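Local coordinates for protein nicotinate phosphoribosyltransferase (Saccharomyces cerevisiae, PDB 1VLP) that catalyses the ATP-dependent synthesis of nicotinate ribonucleotide from nicotinate and phosphoribosyl diphosphate, the first step from nicotinic acid to NAD, at residues A[27-32]-A[140-145]; A[19-24]-A[73-78]; A[23-28]-A[224-229]; A[43-48]-A[130-135]. One frame throughout, in Å; residues are numbered along the deposited sequence.

Contacts 1 and 3 are buried near the middle of the chain and share the start of helix 26-38. Contact 1 joins that helix to the turn before helix 144-159 and its first residues, by apolar packing round a buried lysine paired with a carboxylate. Contact 3 ties the residues before the helix to segment 224-229 by two backbone and two side-chain hydrogen bonds. Contact 2 uses the loop just upstream, shares D23 and T24 with contact 3, and is mostly apolar at a partly buried place. Contact 4 also lies farther out. It pairs two strands of the antiparallel sheet, and its Y46 and V133 side touches T140 and Y143 of contact 1. Contacts 2 and 4 do not meet.

Contact 1: A[27-32]-A[140-145]; sequences YKITMH and TILYEI
Y27 and K28 at the start of helix 26-38 both reach E144. The Y27 hydroxyl OH gives a hydrogen bond to E144 OE1 at 2.8 Å. It comes from above the carboxylate plane, 45° out of it. In K28, chi2 (-95°) and chi3 (68°) bend the chain at CD and CE, and an extended last torsion carries it to NZ. K28 NZ donates to I141 O at 2.7 Å, in the carbonyl plane. It also forms a salt bridge with E144 OE1 at 3.0 Å, on the anti lone pair, and another with E245. OE1 thus accepts from two donors. K28 CG rests tightly on I145 CG1, 3.4 Å away. An alanine at K28 would probably leave E144 and E245 without their shared cation and I141 O without this donor. I29 CD1 touches L142 CD2 at 3.9 Å. M31, a selenomethionine modelled in two conformers, lies beside I141. The H32 ring takes L142 CG over one face, toward the rim, while ND1 and NE2 bond Y96 and Y99. This helix start is part of the probable nicotinate site: Y27 probably binds nicotinate, as in relatives, and its side chain lies about 5 Å from that of F189.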
loop_
_atom_site.group_PDB
_atom_site.type_symbol
_atom_site.label_atom_id
_atom_site.label_comp_id
_atom_site.label_asym_id
_atom_site.label_seq_id
_atom_site.Cartn_x
_atom_site.Cartn_y
_atom_site.Cartn_z
ATOM N N TYR A 27 -4.280 -0.653 5.256
ATOM C CA TYR A 27 -4.989 -1.527 4.302
ATOM C C TYR A 27 -4.648 -2.997 4.507
ATOM O O TYR A 27 -5.491 -3.864 4.235
ATOM C CB TYR A 27 -4.808 -1.114 2.839
ATOM C CG TYR A 27 -3.518 -1.587 2.186
ATOM C CD1 TYR A 27 -3.427 -2.858 1.612
ATOM C CD2 TYR A 27 -2.405 -0.788 2.161
ATOM C CE1 TYR A 27 -2.241 -3.296 1.006
ATOM C CE2 TYR A 27 -1.199 -1.226 1.553
ATOM C CZ TYR A 27 -1.132 -2.467 0.989
ATOM O OH TYR A 27 0.055 -2.849 0.406
ATOM N N LYS A 28 -3.465 -3.298 5.061
ATOM C CA LYS A 28 -3.155 -4.710 5.330
ATOM C C LYS A 28 -4.037 -5.340 6.400
ATOM O O LYS A 28 -4.467 -6.481 6.269
ATOM C CB LYS A 28 -1.650 -4.918 5.611
ATOM C CG LYS A 28 -0.759 -4.583 4.425
ATOM C CD LYS A 28 -0.360 -5.773 3.507
ATOM C CE LYS A 28 -1.432 -6.438 2.673
ATOM N NZ LYS A 28 -0.759 -7.421 1.738
ATOM N N ILE A 29 -4.353 -4.591 7.451
ATOM C CA ILE A 29 -5.236 -5.051 8.484
ATOM C C ILE A 29 -6.671 -5.165 8.039
ATOM O O ILE A 29 -7.351 -6.117 8.382
ATOM C CB ILE A 29 -5.051 -4.156 9.762
ATOM C CG1 ILE A 29 -3.613 -4.308 10.301
ATOM C CG2 ILE A 29 -6.065 -4.466 10.875
ATOM C CD1 ILE A 29 -3.215 -5.739 10.722
ATOM N N THR A 30 -7.161 -4.200 7.279
ATOM C CA THR A 30 -8.550 -4.316 6.763
ATOM C C THR A 30 -8.655 -5.489 5.769
ATOM O O THR A 30 -9.611 -6.277 5.874
ATOM C CB THR A 30 -9.077 -3.004 6.181
ATOM O OG1 THR A 30 -8.178 -2.501 5.195
ATOM C CG2 THR A 30 -9.241 -1.977 7.292
HETATM N N MSE A 31 -7.685 -5.672 4.874
HETATM C CA MSE A 31 -7.650 -6.868 4.060
HETATM C C MSE A 31 -7.607 -8.148 4.858
HETATM O O MSE A 31 -8.306 -9.084 4.567
HETATM C CB MSE A 31 -6.385 -6.864 3.180
HETATM C CG MSE A 31 -6.422 -6.007 1.955
HETATM SE SE MSE A 31 -7.692 -6.824 0.678
HETATM C CE MSE A 31 -6.867 -8.402 0.345
ATOM N N HIS A 32 -6.781 -8.149 5.899
ATOM C CA HIS A 32 -6.672 -9.316 6.777
ATOM C C HIS A 32 -8.061 -9.679 7.354
ATOM O O HIS A 32 -8.485 -10.822 7.381
ATOM C CB HIS A 32 -5.671 -9.016 7.905
ATOM C CG HIS A 32 -5.302 -10.225 8.709
ATOM N ND1 HIS A 32 -4.843 -10.136 10.017
ATOM C CD2 HIS A 32 -5.311 -11.552 8.399
ATOM C CE1 HIS A 32 -4.568 -11.360 10.456
ATOM N NE2 HIS A 32 -4.880 -12.237 9.511
ATOM N N THR A 140 -0.973 -15.208 5.197
ATOM C CA THR A 140 0.056 -14.637 4.328
ATOM C C THR A 140 -0.077 -13.137 4.052
ATOM O O THR A 140 0.943 -12.438 3.719
ATOM C CB THR A 140 0.133 -15.416 2.987
ATOM O OG1 THR A 140 -1.105 -15.351 2.331
ATOM C CG2 THR A 140 0.500 -16.871 3.261
ATOM N N ILE A 141 -1.309 -12.652 4.151
ATOM C CA ILE A 141 -1.630 -11.249 3.795
ATOM C C ILE A 141 -0.766 -10.155 4.489
ATOM O O ILE A 141 -0.480 -9.112 3.884
ATOM C CB ILE A 141 -3.149 -11.015 3.970
ATOM C CG1 ILE A 141 -3.562 -9.675 3.374
ATOM C CG2 ILE A 141 -3.557 -11.127 5.440
ATOM C CD1 ILE A 141 -4.644 -9.764 2.487
ATOM N N LEU A 142 -0.341 -10.367 5.742
ATOM C CA LEU A 142 0.382 -9.302 6.414
ATOM C C LEU A 142 1.827 -9.161 5.947
ATOM O O LEU A 142 2.462 -8.159 6.242
ATOM C CB LEU A 142 0.331 -9.506 7.933
ATOM C CG LEU A 142 -1.062 -9.405 8.571
ATOM C CD1 LEU A 142 -0.928 -9.388 10.121
ATOM C CD2 LEU A 142 -1.844 -8.197 8.090
ATOM N N TYR A 143 2.413 -10.173 5.309
ATOM C CA TYR A 143 3.889 -10.096 5.040
ATOM C C TYR A 143 4.351 -9.006 4.107
ATOM O O TYR A 143 5.463 -8.502 4.292
ATOM C CB TYR A 143 4.390 -11.415 4.487
ATOM C CG TYR A 143 4.484 -12.505 5.502
ATOM C CD1 TYR A 143 5.528 -12.533 6.420
ATOM C CD2 TYR A 143 3.537 -13.547 5.545
ATOM C CE1 TYR A 143 5.654 -13.571 7.316
ATOM C CE2 TYR A 143 3.647 -14.570 6.452
ATOM C CZ TYR A 143 4.705 -14.579 7.341
ATOM O OH TYR A 143 4.825 -15.607 8.252
ATOM N N GLU A 144 3.534 -8.661 3.103
ATOM C CA GLU A 144 3.971 -7.725 2.042
ATOM C C GLU A 144 4.757 -6.504 2.606
ATOM O O GLU A 144 5.935 -6.268 2.254
ATOM C CB GLU A 144 2.771 -7.248 1.224
ATOM C CG GLU A 144 3.132 -6.316 0.075
ATOM C CD GLU A 144 1.973 -5.434 -0.420
ATOM O OE1 GLU A 144 0.815 -5.490 0.097
ATOM O OE2 GLU A 144 2.224 -4.684 -1.382
ATOM N N ILE A 145 4.138 -5.742 3.488
ATOM C CA ILE A 145 4.716 -4.466 3.914
ATOM C C ILE A 145 5.974 -4.628 4.722
ATOM O O ILE A 145 6.997 -4.050 4.342
ATOM C CB ILE A 145 3.706 -3.630 4.712
ATOM C CG1 ILE A 145 2.430 -3.567 3.907
ATOM C CG2 ILE A 145 4.229 -2.208 5.036
ATOM C CD1 ILE A 145 2.476 -2.948 2.765
#

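Contact 2: A[19-24]-A[73-78]; sequences KSLLDT and GNLRFT
L21, in a type I turn of the loop before helix 26-38, packs on L75 and F77 of the loop that joins helices 59-71 and 79-88. The turn runs from S20 to D23. It begins with an ST turn: S20 OG accepts from L22 N at 2.9 Å, and OG also bonds E81. L21 sits between its two partners. Its CB lies over one face of the F77 ring, toward the rim, as a CH-pi contact. CB is 3.9 Å from the ring centroid and 24° off the normal. L21 CD1 covers the same ring near CE2 and CD2. L22 comes to the ring edge instead, with CD2 4.0 Å from F77 CE1. On the L75 side, L21 CG meets L75 CB at 3.8 Å. The L75 chi1 of -65° sets CG beside its backbone N. L75 CD2 lies against the backbone of K19, 3.6 Å from K19 C. No direct hydrogen bond crosses between the segments. Water 1 joins the two backbones, accepting from L21 N at 2.8 Å and lying 2.6 Å from R76 O. R76 NH1 turns back to G73 O and L75 O within its own loop. The contact therefore relies on apolar contact among L21, L22, L75 and F77, and the water serves polar backbone atoms that have no direct partner across it.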
loop_
_atom_site.group_PDB
_atom_site.type_symbol
_atom_site.label_atom_id
_atom_site.label_comp_id
_atom_site.label_asym_id
_atom_site.label_seq_id
_atom_site.Cartn_x
_atom_site.Cartn_y
_atom_site.Cartn_z
ATOM N N LYS A 19 8.935 -3.981 15.133
ATOM C CA LYS A 19 8.664 -4.185 16.555
ATOM C C LYS A 19 7.166 -4.412 16.838
ATOM O O LYS A 19 6.785 -4.710 17.977
ATOM C CB LYS A 19 9.208 -3.000 17.323
ATOM C CG LYS A 19 10.707 -2.854 17.181
ATOM C CD LYS A 19 11.212 -1.781 18.086
ATOM C CE LYS A 19 12.717 -1.519 17.879
ATOM N NZ LYS A 19 13.561 -2.672 18.301
ATOM N N SER A 20 6.335 -4.320 15.793
ATOM C CA SER A 20 4.877 -4.412 16.003
ATOM C C SER A 20 4.195 -4.887 14.735
ATOM O O SER A 20 4.624 -4.560 13.631
ATOM C CB SER A 20 4.329 -3.029 16.441
ATOM O OG SER A 20 2.895 -3.018 16.495
ATOM N N LEU A 21 3.126 -5.653 14.899
ATOM C CA LEU A 21 2.266 -5.965 13.762
ATOM C C LEU A 21 1.489 -4.735 13.248
ATOM O O LEU A 21 0.914 -4.773 12.161
ATOM C CB LEU A 21 1.350 -7.088 14.154
ATOM C CG LEU A 21 2.097 -8.444 14.326
ATOM C CD1 LEU A 21 1.300 -9.387 15.073
ATOM C CD2 LEU A 21 2.453 -9.030 12.994
ATOM N N LEU A 22 1.484 -3.645 14.020
ATOM C CA LEU A 22 1.000 -2.325 13.527
ATOM C C LEU A 22 2.003 -1.473 12.710
ATOM O O LEU A 22 1.624 -0.383 12.200
ATOM C CB LEU A 22 0.540 -1.480 14.725
ATOM C CG LEU A 22 -0.630 -1.974 15.626
ATOM C CD1 LEU A 22 -1.127 -0.876 16.539
ATOM C CD2 LEU A 22 -1.725 -2.538 14.816
ATOM N N ASP A 23 3.269 -1.920 12.595
ATOM C CA ASP A 23 4.247 -1.268 11.737
ATOM C C ASP A 23 3.996 -1.754 10.306
ATOM O O ASP A 23 4.716 -2.623 9.751
ATOM C CB ASP A 23 5.679 -1.527 12.193
ATOM C CG ASP A 23 6.706 -0.778 11.323
ATOM O OD1 ASP A 23 6.286 0.088 10.471
ATOM O OD2 ASP A 23 7.935 -1.058 11.461
ATOM N N THR A 24 2.882 -1.298 9.760
ATOM C CA THR A 24 2.398 -1.739 8.455
ATOM C C THR A 24 1.362 -0.718 7.972
ATOM O O THR A 24 0.928 0.158 8.743
ATOM C CB THR A 24 1.726 -3.163 8.494
ATOM O OG1 THR A 24 1.588 -3.661 7.158
ATOM C CG2 THR A 24 0.378 -3.135 9.108
ATOM N N GLY A 73 8.097 -13.947 13.263
ATOM C CA GLY A 73 7.424 -15.002 13.991
ATOM C C GLY A 73 7.274 -14.800 15.509
ATOM O O GLY A 73 6.553 -15.550 16.168
ATOM N N ASN A 74 7.964 -13.812 16.054
ATOM C CA ASN A 74 7.926 -13.472 17.493
ATOM C C ASN A 74 6.906 -12.398 17.850
ATOM O O ASN A 74 6.597 -12.197 19.013
ATOM C CB ASN A 74 9.299 -12.957 17.926
ATOM C CG ASN A 74 10.411 -14.017 17.822
ATOM O OD1 ASN A 74 10.149 -15.226 17.845
ATOM N ND2 ASN A 74 11.646 -13.561 17.774
ATOM N N LEU A 75 6.336 -11.761 16.850
ATOM C CA LEU A 75 5.422 -10.668 17.082
ATOM C C LEU A 75 4.065 -11.168 17.550
ATOM O O LEU A 75 3.563 -12.172 17.059
ATOM C CB LEU A 75 5.244 -9.866 15.798
ATOM C CG LEU A 75 6.452 -9.125 15.237
ATOM C CD1 LEU A 75 6.202 -8.641 13.894
ATOM C CD2 LEU A 75 6.846 -7.968 16.205
ATOM N N ARG A 76 3.437 -10.422 18.454
ATOM C CA ARG A 76 2.046 -10.673 18.830
ATOM C C ARG A 76 1.334 -9.311 18.908
ATOM O O ARG A 76 1.979 -8.311 19.178
ATOM C CB ARG A 76 1.959 -11.362 20.176
ATOM C CG ARG A 76 2.707 -12.688 20.246
ATOM C CD ARG A 76 2.081 -13.796 19.381
ATOM N NE ARG A 76 2.736 -15.090 19.610
ATOM C CZ ARG A 76 3.830 -15.518 18.981
ATOM N NH1 ARG A 76 4.405 -14.803 18.055
ATOM N NH2 ARG A 76 4.339 -16.701 19.264
ATOM N N PHE A 77 0.027 -9.258 18.689
ATOM C CA PHE A 77 -0.692 -8.002 18.947
ATOM C C PHE A 77 -0.799 -7.811 20.463
ATOM O O PHE A 77 -1.359 -8.670 21.153
ATOM C CB PHE A 77 -2.114 -7.999 18.367
ATOM C CG PHE A 77 -2.183 -7.895 16.872
ATOM C CD1 PHE A 77 -2.082 -6.657 16.228
ATOM C CD2 PHE A 77 -2.366 -9.018 16.105
ATOM C CE1 PHE A 77 -2.161 -6.551 14.872
ATOM C CE2 PHE A 77 -2.417 -8.927 14.741
ATOM C CZ PHE A 77 -2.335 -7.676 14.117
ATOM N N THR A 78 -0.265 -6.709 20.988
ATOM C CA THR A 78 -0.396 -6.426 22.422
ATOM C C THR A 78 -1.807 -5.940 22.796
ATOM O O THR A 78 -2.612 -5.528 21.939
ATOM C CB THR A 78 0.607 -5.328 22.897
ATOM O OG1 THR A 78 0.185 -4.039 22.410
ATOM C CG2 THR A 78 2.065 -5.661 22.441
HETATM O O HOH W 1 2.628 -6.332 17.571
#

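Contact 3: A[23-28]-A[224-229]; sequences DTDMYK and GTSNIL
The D23 carboxylate and the N227 amide meet with their planes 49° apart. N227 ND2 donates to D23 OD1 at 3.0 Å. D23 OD1 lies in the amide plane and is met nearly along its own C-O axis. D23 OD1 also pairs with R194, and N227 ND2 with T191. The D25 carboxylate is met on the anti side of OD1 by S226 OG, at 2.6 Å and 20° out of its plane. N227 is the N-cap of helix 228-234. Its chi1 of -175° puts CG anti to the backbone N; N227 OD1 caps F230 N while ND2 bonds D23. An alanine at N227 would probably leave F230 N without its cap and D23 OD1 without this donor. The backbones form a single bridge, D25 with N227, joining the N-terminal domain to the turn after strand 222-225 of the barrel-like domain. I228 N bonds T24 O at 3.2 Å, and M26 N bonds S226 O at 2.7 Å. Beside these bonds, CB of M26, a selenomethionine, touches I228 CG1 at 4.0 Å, and L229 CD2 touches D23 CB at 3.9 Å. S226 follows strand 222-225, and its side chain lies about 3 Å from that of F189, which probably binds nicotinate.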
loop_
_atom_site.group_PDB
_atom_site.type_symbol
_atom_site.label_atom_id
_atom_site.label_comp_id
_atom_site.label_asym_id
_atom_site.label_seq_id
_atom_site.Cartn_x
_atom_site.Cartn_y
_atom_site.Cartn_z
ATOM N N ASP A 23 3.269 -1.920 12.595
ATOM C CA ASP A 23 4.247 -1.268 11.737
ATOM C C ASP A 23 3.996 -1.754 10.306
ATOM O O ASP A 23 4.716 -2.623 9.751
ATOM C CB ASP A 23 5.679 -1.527 12.193
ATOM C CG ASP A 23 6.706 -0.778 11.323
ATOM O OD1 ASP A 23 6.286 0.088 10.471
ATOM O OD2 ASP A 23 7.935 -1.058 11.461
ATOM N N THR A 24 2.882 -1.298 9.760
ATOM C CA THR A 24 2.398 -1.739 8.455
ATOM C C THR A 24 1.362 -0.718 7.972
ATOM O O THR A 24 0.928 0.158 8.743
ATOM C CB THR A 24 1.726 -3.163 8.494
ATOM O OG1 THR A 24 1.588 -3.661 7.158
ATOM C CG2 THR A 24 0.378 -3.135 9.108
ATOM N N ASP A 25 0.934 -0.878 6.729
ATOM C CA ASP A 25 -0.122 -0.032 6.168
ATOM C C ASP A 25 -1.516 -0.490 6.656
ATOM O O ASP A 25 -1.772 -1.707 6.672
ATOM C CB ASP A 25 -0.081 -0.048 4.633
ATOM C CG ASP A 25 1.241 0.544 4.048
ATOM O OD1 ASP A 25 1.562 1.703 4.336
ATOM O OD2 ASP A 25 1.957 -0.176 3.345
HETATM N N MSE A 26 -2.396 0.445 7.034
HETATM C CA MSE A 26 -3.734 0.075 7.516
HETATM C C MSE A 26 -4.471 -0.828 6.574
HETATM O O MSE A 26 -5.189 -1.735 7.049
HETATM C CB MSE A 26 -4.608 1.282 7.794
HETATM C CG MSE A 26 -6.085 0.914 8.068
HETATM SE SE MSE A 26 -6.921 2.511 8.763
HETATM C CE MSE A 26 -8.879 1.976 8.312
ATOM N N TYR A 27 -4.280 -0.653 5.256
ATOM C CA TYR A 27 -4.989 -1.527 4.302
ATOM C C TYR A 27 -4.648 -2.997 4.507
ATOM O O TYR A 27 -5.491 -3.864 4.235
ATOM C CB TYR A 27 -4.808 -1.114 2.839
ATOM C CG TYR A 27 -3.518 -1.587 2.186
ATOM C CD1 TYR A 27 -3.427 -2.858 1.612
ATOM C CD2 TYR A 27 -2.405 -0.788 2.161
ATOM C CE1 TYR A 27 -2.241 -3.296 1.006
ATOM C CE2 TYR A 27 -1.199 -1.226 1.553
ATOM C CZ TYR A 27 -1.132 -2.467 0.989
ATOM O OH TYR A 27 0.055 -2.849 0.406
ATOM N N LYS A 28 -3.465 -3.298 5.061
ATOM C CA LYS A 28 -3.155 -4.710 5.330
ATOM C C LYS A 28 -4.037 -5.340 6.400
ATOM O O LYS A 28 -4.467 -6.481 6.269
ATOM C CB LYS A 28 -1.650 -4.918 5.611
ATOM C CG LYS A 28 -0.759 -4.583 4.425
ATOM C CD LYS A 28 -0.360 -5.773 3.507
ATOM C CE LYS A 28 -1.432 -6.438 2.673
ATOM N NZ LYS A 28 -0.759 -7.421 1.738
ATOM N N GLY A 224 -3.688 11.977 7.888
ATOM C CA GLY A 224 -2.965 11.011 8.736
ATOM C C GLY A 224 -1.873 10.273 8.020
ATOM O O GLY A 224 -1.182 10.811 7.131
ATOM N N THR A 225 -1.676 9.014 8.429
ATOM C CA THR A 225 -0.669 8.137 7.825
ATOM C C THR A 225 -1.261 6.764 7.642
ATOM O O THR A 225 -2.091 6.300 8.451
ATOM C CB THR A 225 0.664 8.048 8.642
ATOM O OG1 THR A 225 1.552 7.067 8.071
ATOM C CG2 THR A 225 0.416 7.799 10.068
ATOM N N SER A 226 -0.828 6.110 6.573
ATOM C CA SER A 226 -1.175 4.698 6.426
ATOM C C SER A 226 -0.552 3.789 7.483
ATOM O O SER A 226 -1.050 2.697 7.739
ATOM C CB SER A 226 -0.884 4.168 5.032
ATOM O OG SER A 226 0.484 4.032 4.797
ATOM N N ASN A 227 0.534 4.216 8.105
ATOM C CA ASN A 227 1.246 3.364 9.033
ATOM C C ASN A 227 0.586 3.454 10.410
ATOM O O ASN A 227 0.615 4.514 11.094
ATOM C CB ASN A 227 2.709 3.772 9.075
ATOM C CG ASN A 227 3.543 2.838 9.928
ATOM O OD1 ASN A 227 3.371 2.778 11.146
ATOM N ND2 ASN A 227 4.439 2.075 9.290
ATOM N N ILE A 228 -0.019 2.353 10.816
ATOM C CA ILE A 228 -0.830 2.378 12.005
ATOM C C ILE A 228 0.027 2.696 13.230
ATOM O O ILE A 228 -0.426 3.442 14.132
ATOM C CB ILE A 228 -1.563 1.039 12.212
ATOM C CG1 ILE A 228 -2.356 0.608 10.985
ATOM C CG2 ILE A 228 -2.493 1.113 13.386
ATOM C CD1 ILE A 228 -2.845 -0.816 11.127
ATOM N N LEU A 229 1.264 2.167 13.271
ATOM C CA LEU A 229 2.143 2.413 14.425
ATOM C C LEU A 229 2.491 3.906 14.556
ATOM O O LEU A 229 2.453 4.433 15.665
ATOM C CB LEU A 229 3.440 1.586 14.335
ATOM C CG LEU A 229 4.246 1.491 15.627
ATOM C CD1 LEU A 229 3.412 0.872 16.709
ATOM C CD2 LEU A 229 5.429 0.670 15.415
HETATM O O HOH W 2 6.144 2.326 12.790
#

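Contact 4: A[43-48]-A[130-135]; sequences TVTYKY and KILVSG
T45 holds CG2 anti to its backbone N, which brings that methyl to L132 CD2 at 4.0 Å. The same torsion, chi1 -64°, sets T45 OG1 beside the N. There it meets S134 OG at 2.9 Å, a hydrogen bond that either hydroxyl could donate. S134 has a second conformer, so this bond may not always be present. Y48 puts CG anti to its N (chi1 165°), and its CB lies 3.8 Å from I131 CB. Between these groups segments 43-48 and 130-134 run antiparallel, 162° between their directions. V44 with G135 and Y46 with V133 are hydrogen-bonded pairs; V44 N reaches G135 O at 2.8 Å, and Y46 N reaches V133 O at 2.8 Å. Beyond them Y48 N bonds I131 O, while water 3 links I131 N and Y48 O, at 3.0 and 2.9 Å. The backbone angles of G135 call for glycine; the chain turns a corner here. Strand 43-50 has strand 388-395 on its other side. The two faces differ in chemistry. V44 and Y46 pack on helix 137-140, V133 on Y143, and Y46 OH bonds E245. T45, K47, L132 and S134 make a mixed, partly exposed face. Five backbone hydrogen bonds join the segments, and the T45-S134 hydroxyl pair adds one between side chains.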
loop_
_atom_site.group_PDB
_atom_site.type_symbol
_atom_site.label_atom_id
_atom_site.label_comp_id
_atom_site.label_asym_id
_atom_site.label_seq_id
_atom_site.Cartn_x
_atom_site.Cartn_y
_atom_site.Cartn_z
ATOM N N THR A 43 -6.013 -20.390 -0.513
ATOM C CA THR A 43 -4.559 -20.394 -0.460
ATOM C C THR A 43 -4.027 -19.473 -1.551
ATOM O O THR A 43 -4.656 -19.274 -2.614
ATOM C CB THR A 43 -3.934 -21.811 -0.562
ATOM O OG1 THR A 43 -4.136 -22.374 -1.866
ATOM C CG2 THR A 43 -4.526 -22.720 0.484
ATOM N N VAL A 44 -2.910 -18.830 -1.238
ATOM C CA VAL A 44 -2.331 -17.875 -2.161
ATOM C C VAL A 44 -0.810 -17.978 -2.165
ATOM O O VAL A 44 -0.183 -18.559 -1.238
ATOM C CB VAL A 44 -2.706 -16.406 -1.760
ATOM C CG1 VAL A 44 -4.233 -16.166 -1.825
ATOM C CG2 VAL A 44 -2.119 -16.065 -0.339
ATOM N N THR A 45 -0.227 -17.395 -3.219
ATOM C CA THR A 45 1.222 -17.206 -3.265
ATOM C C THR A 45 1.473 -15.757 -3.657
ATOM O O THR A 45 0.894 -15.278 -4.629
ATOM C CB THR A 45 1.893 -18.148 -4.283
ATOM O OG1 THR A 45 1.707 -19.496 -3.847
ATOM C CG2 THR A 45 3.369 -17.843 -4.401
ATOM N N TYR A 46 2.359 -15.077 -2.926
ATOM C CA TYR A 46 2.912 -13.754 -3.323
ATOM C C TYR A 46 4.347 -13.927 -3.775
ATOM O O TYR A 46 5.057 -14.825 -3.250
ATOM C CB TYR A 46 2.923 -12.753 -2.144
ATOM C CG TYR A 46 1.576 -12.380 -1.551
ATOM C CD1 TYR A 46 0.936 -13.238 -0.641
ATOM C CD2 TYR A 46 0.946 -11.181 -1.876
ATOM C CE1 TYR A 46 -0.291 -12.911 -0.084
ATOM C CE2 TYR A 46 -0.286 -10.850 -1.320
ATOM C CZ TYR A 46 -0.891 -11.750 -0.425
ATOM O OH TYR A 46 -2.080 -11.460 0.172
ATOM N N LYS A 47 4.812 -13.051 -4.673
ATOM C CA LYS A 47 6.163 -13.127 -5.175
ATOM C C LYS A 47 6.818 -11.776 -5.153
ATOM O O LYS A 47 6.244 -10.801 -5.535
ATOM C CB LYS A 47 6.196 -13.665 -6.611
ATOM C CG LYS A 47 7.503 -13.331 -7.374
ATOM C CD LYS A 47 7.536 -13.815 -8.856
ATOM C CE LYS A 47 8.935 -13.559 -9.510
ATOM N NZ LYS A 47 9.175 -12.196 -10.114
ATOM N N TYR A 48 8.059 -11.794 -4.710
ATOM C CA TYR A 48 8.964 -10.622 -4.745
ATOM C C TYR A 48 9.501 -10.411 -6.141
ATOM O O TYR A 48 9.914 -11.327 -6.805
ATOM C CB TYR A 48 10.126 -10.864 -3.783
ATOM C CG TYR A 48 11.347 -9.974 -3.901
ATOM C CD1 TYR A 48 11.389 -8.730 -3.254
ATOM C CD2 TYR A 48 12.449 -10.381 -4.657
ATOM C CE1 TYR A 48 12.500 -7.938 -3.336
ATOM C CE2 TYR A 48 13.607 -9.561 -4.760
ATOM C CZ TYR A 48 13.628 -8.368 -4.039
ATOM O OH TYR A 48 14.757 -7.604 -4.090
ATOM N N LYS A 130 15.282 -14.305 -4.043
ATOM C CA LYS A 130 14.088 -14.995 -4.470
ATOM C C LYS A 130 13.224 -15.200 -3.228
ATOM O O LYS A 130 13.655 -15.843 -2.281
ATOM C CB LYS A 130 14.438 -16.330 -5.132
ATOM C CG LYS A 130 13.239 -16.988 -5.744
ATOM C CD LYS A 130 13.612 -18.227 -6.576
ATOM C CE LYS A 130 12.442 -19.182 -6.673
ATOM N NZ LYS A 130 12.752 -20.372 -7.540
ATOM N N ILE A 131 12.025 -14.636 -3.250
ATOM C CA ILE A 131 11.105 -14.729 -2.108
ATOM C C ILE A 131 9.713 -15.065 -2.563
ATOM O O ILE A 131 9.124 -14.320 -3.334
ATOM C CB ILE A 131 11.102 -13.460 -1.228
ATOM C CG1 ILE A 131 12.509 -13.150 -0.678
ATOM C CG2 ILE A 131 10.155 -13.639 -0.021
ATOM C CD1 ILE A 131 12.665 -11.688 -0.219
ATOM N N LEU A 132 9.206 -16.197 -2.089
ATOM C CA LEU A 132 7.804 -16.563 -2.235
ATOM C C LEU A 132 7.143 -16.700 -0.875
ATOM O O LEU A 132 7.726 -17.253 0.037
ATOM C CB LEU A 132 7.692 -17.889 -2.961
ATOM C CG LEU A 132 8.128 -17.899 -4.419
ATOM C CD1 LEU A 132 8.137 -19.316 -4.878
ATOM C CD2 LEU A 132 7.199 -17.066 -5.247
ATOM N N VAL A 133 5.935 -16.159 -0.737
ATOM C CA VAL A 133 5.173 -16.242 0.479
ATOM C C VAL A 133 3.847 -16.987 0.160
ATOM O O VAL A 133 3.069 -16.531 -0.682
ATOM C CB VAL A 133 4.891 -14.863 1.097
ATOM C CG1 VAL A 133 4.258 -15.012 2.427
ATOM C CG2 VAL A 133 6.167 -13.976 1.172
ATOM N N SER A 134 3.657 -18.162 0.744
ATOM C CA SER A 134 2.559 -18.993 0.330
ATOM C C SER A 134 1.942 -19.704 1.522
ATOM O O SER A 134 2.589 -20.102 2.488
ATOM C CB SER A 134 3.018 -19.965 -0.753
ATOM O OG SER A 134 1.978 -20.792 -1.261
ATOM N N GLY A 135 0.649 -19.877 1.393
ATOM C CA GLY A 135 -0.186 -20.485 2.457
ATOM C C GLY A 135 -1.594 -19.974 2.397
ATOM O O GLY A 135 -1.991 -19.367 1.383
HETATM O O HOH W 3 11.166 -13.783 -6.009
#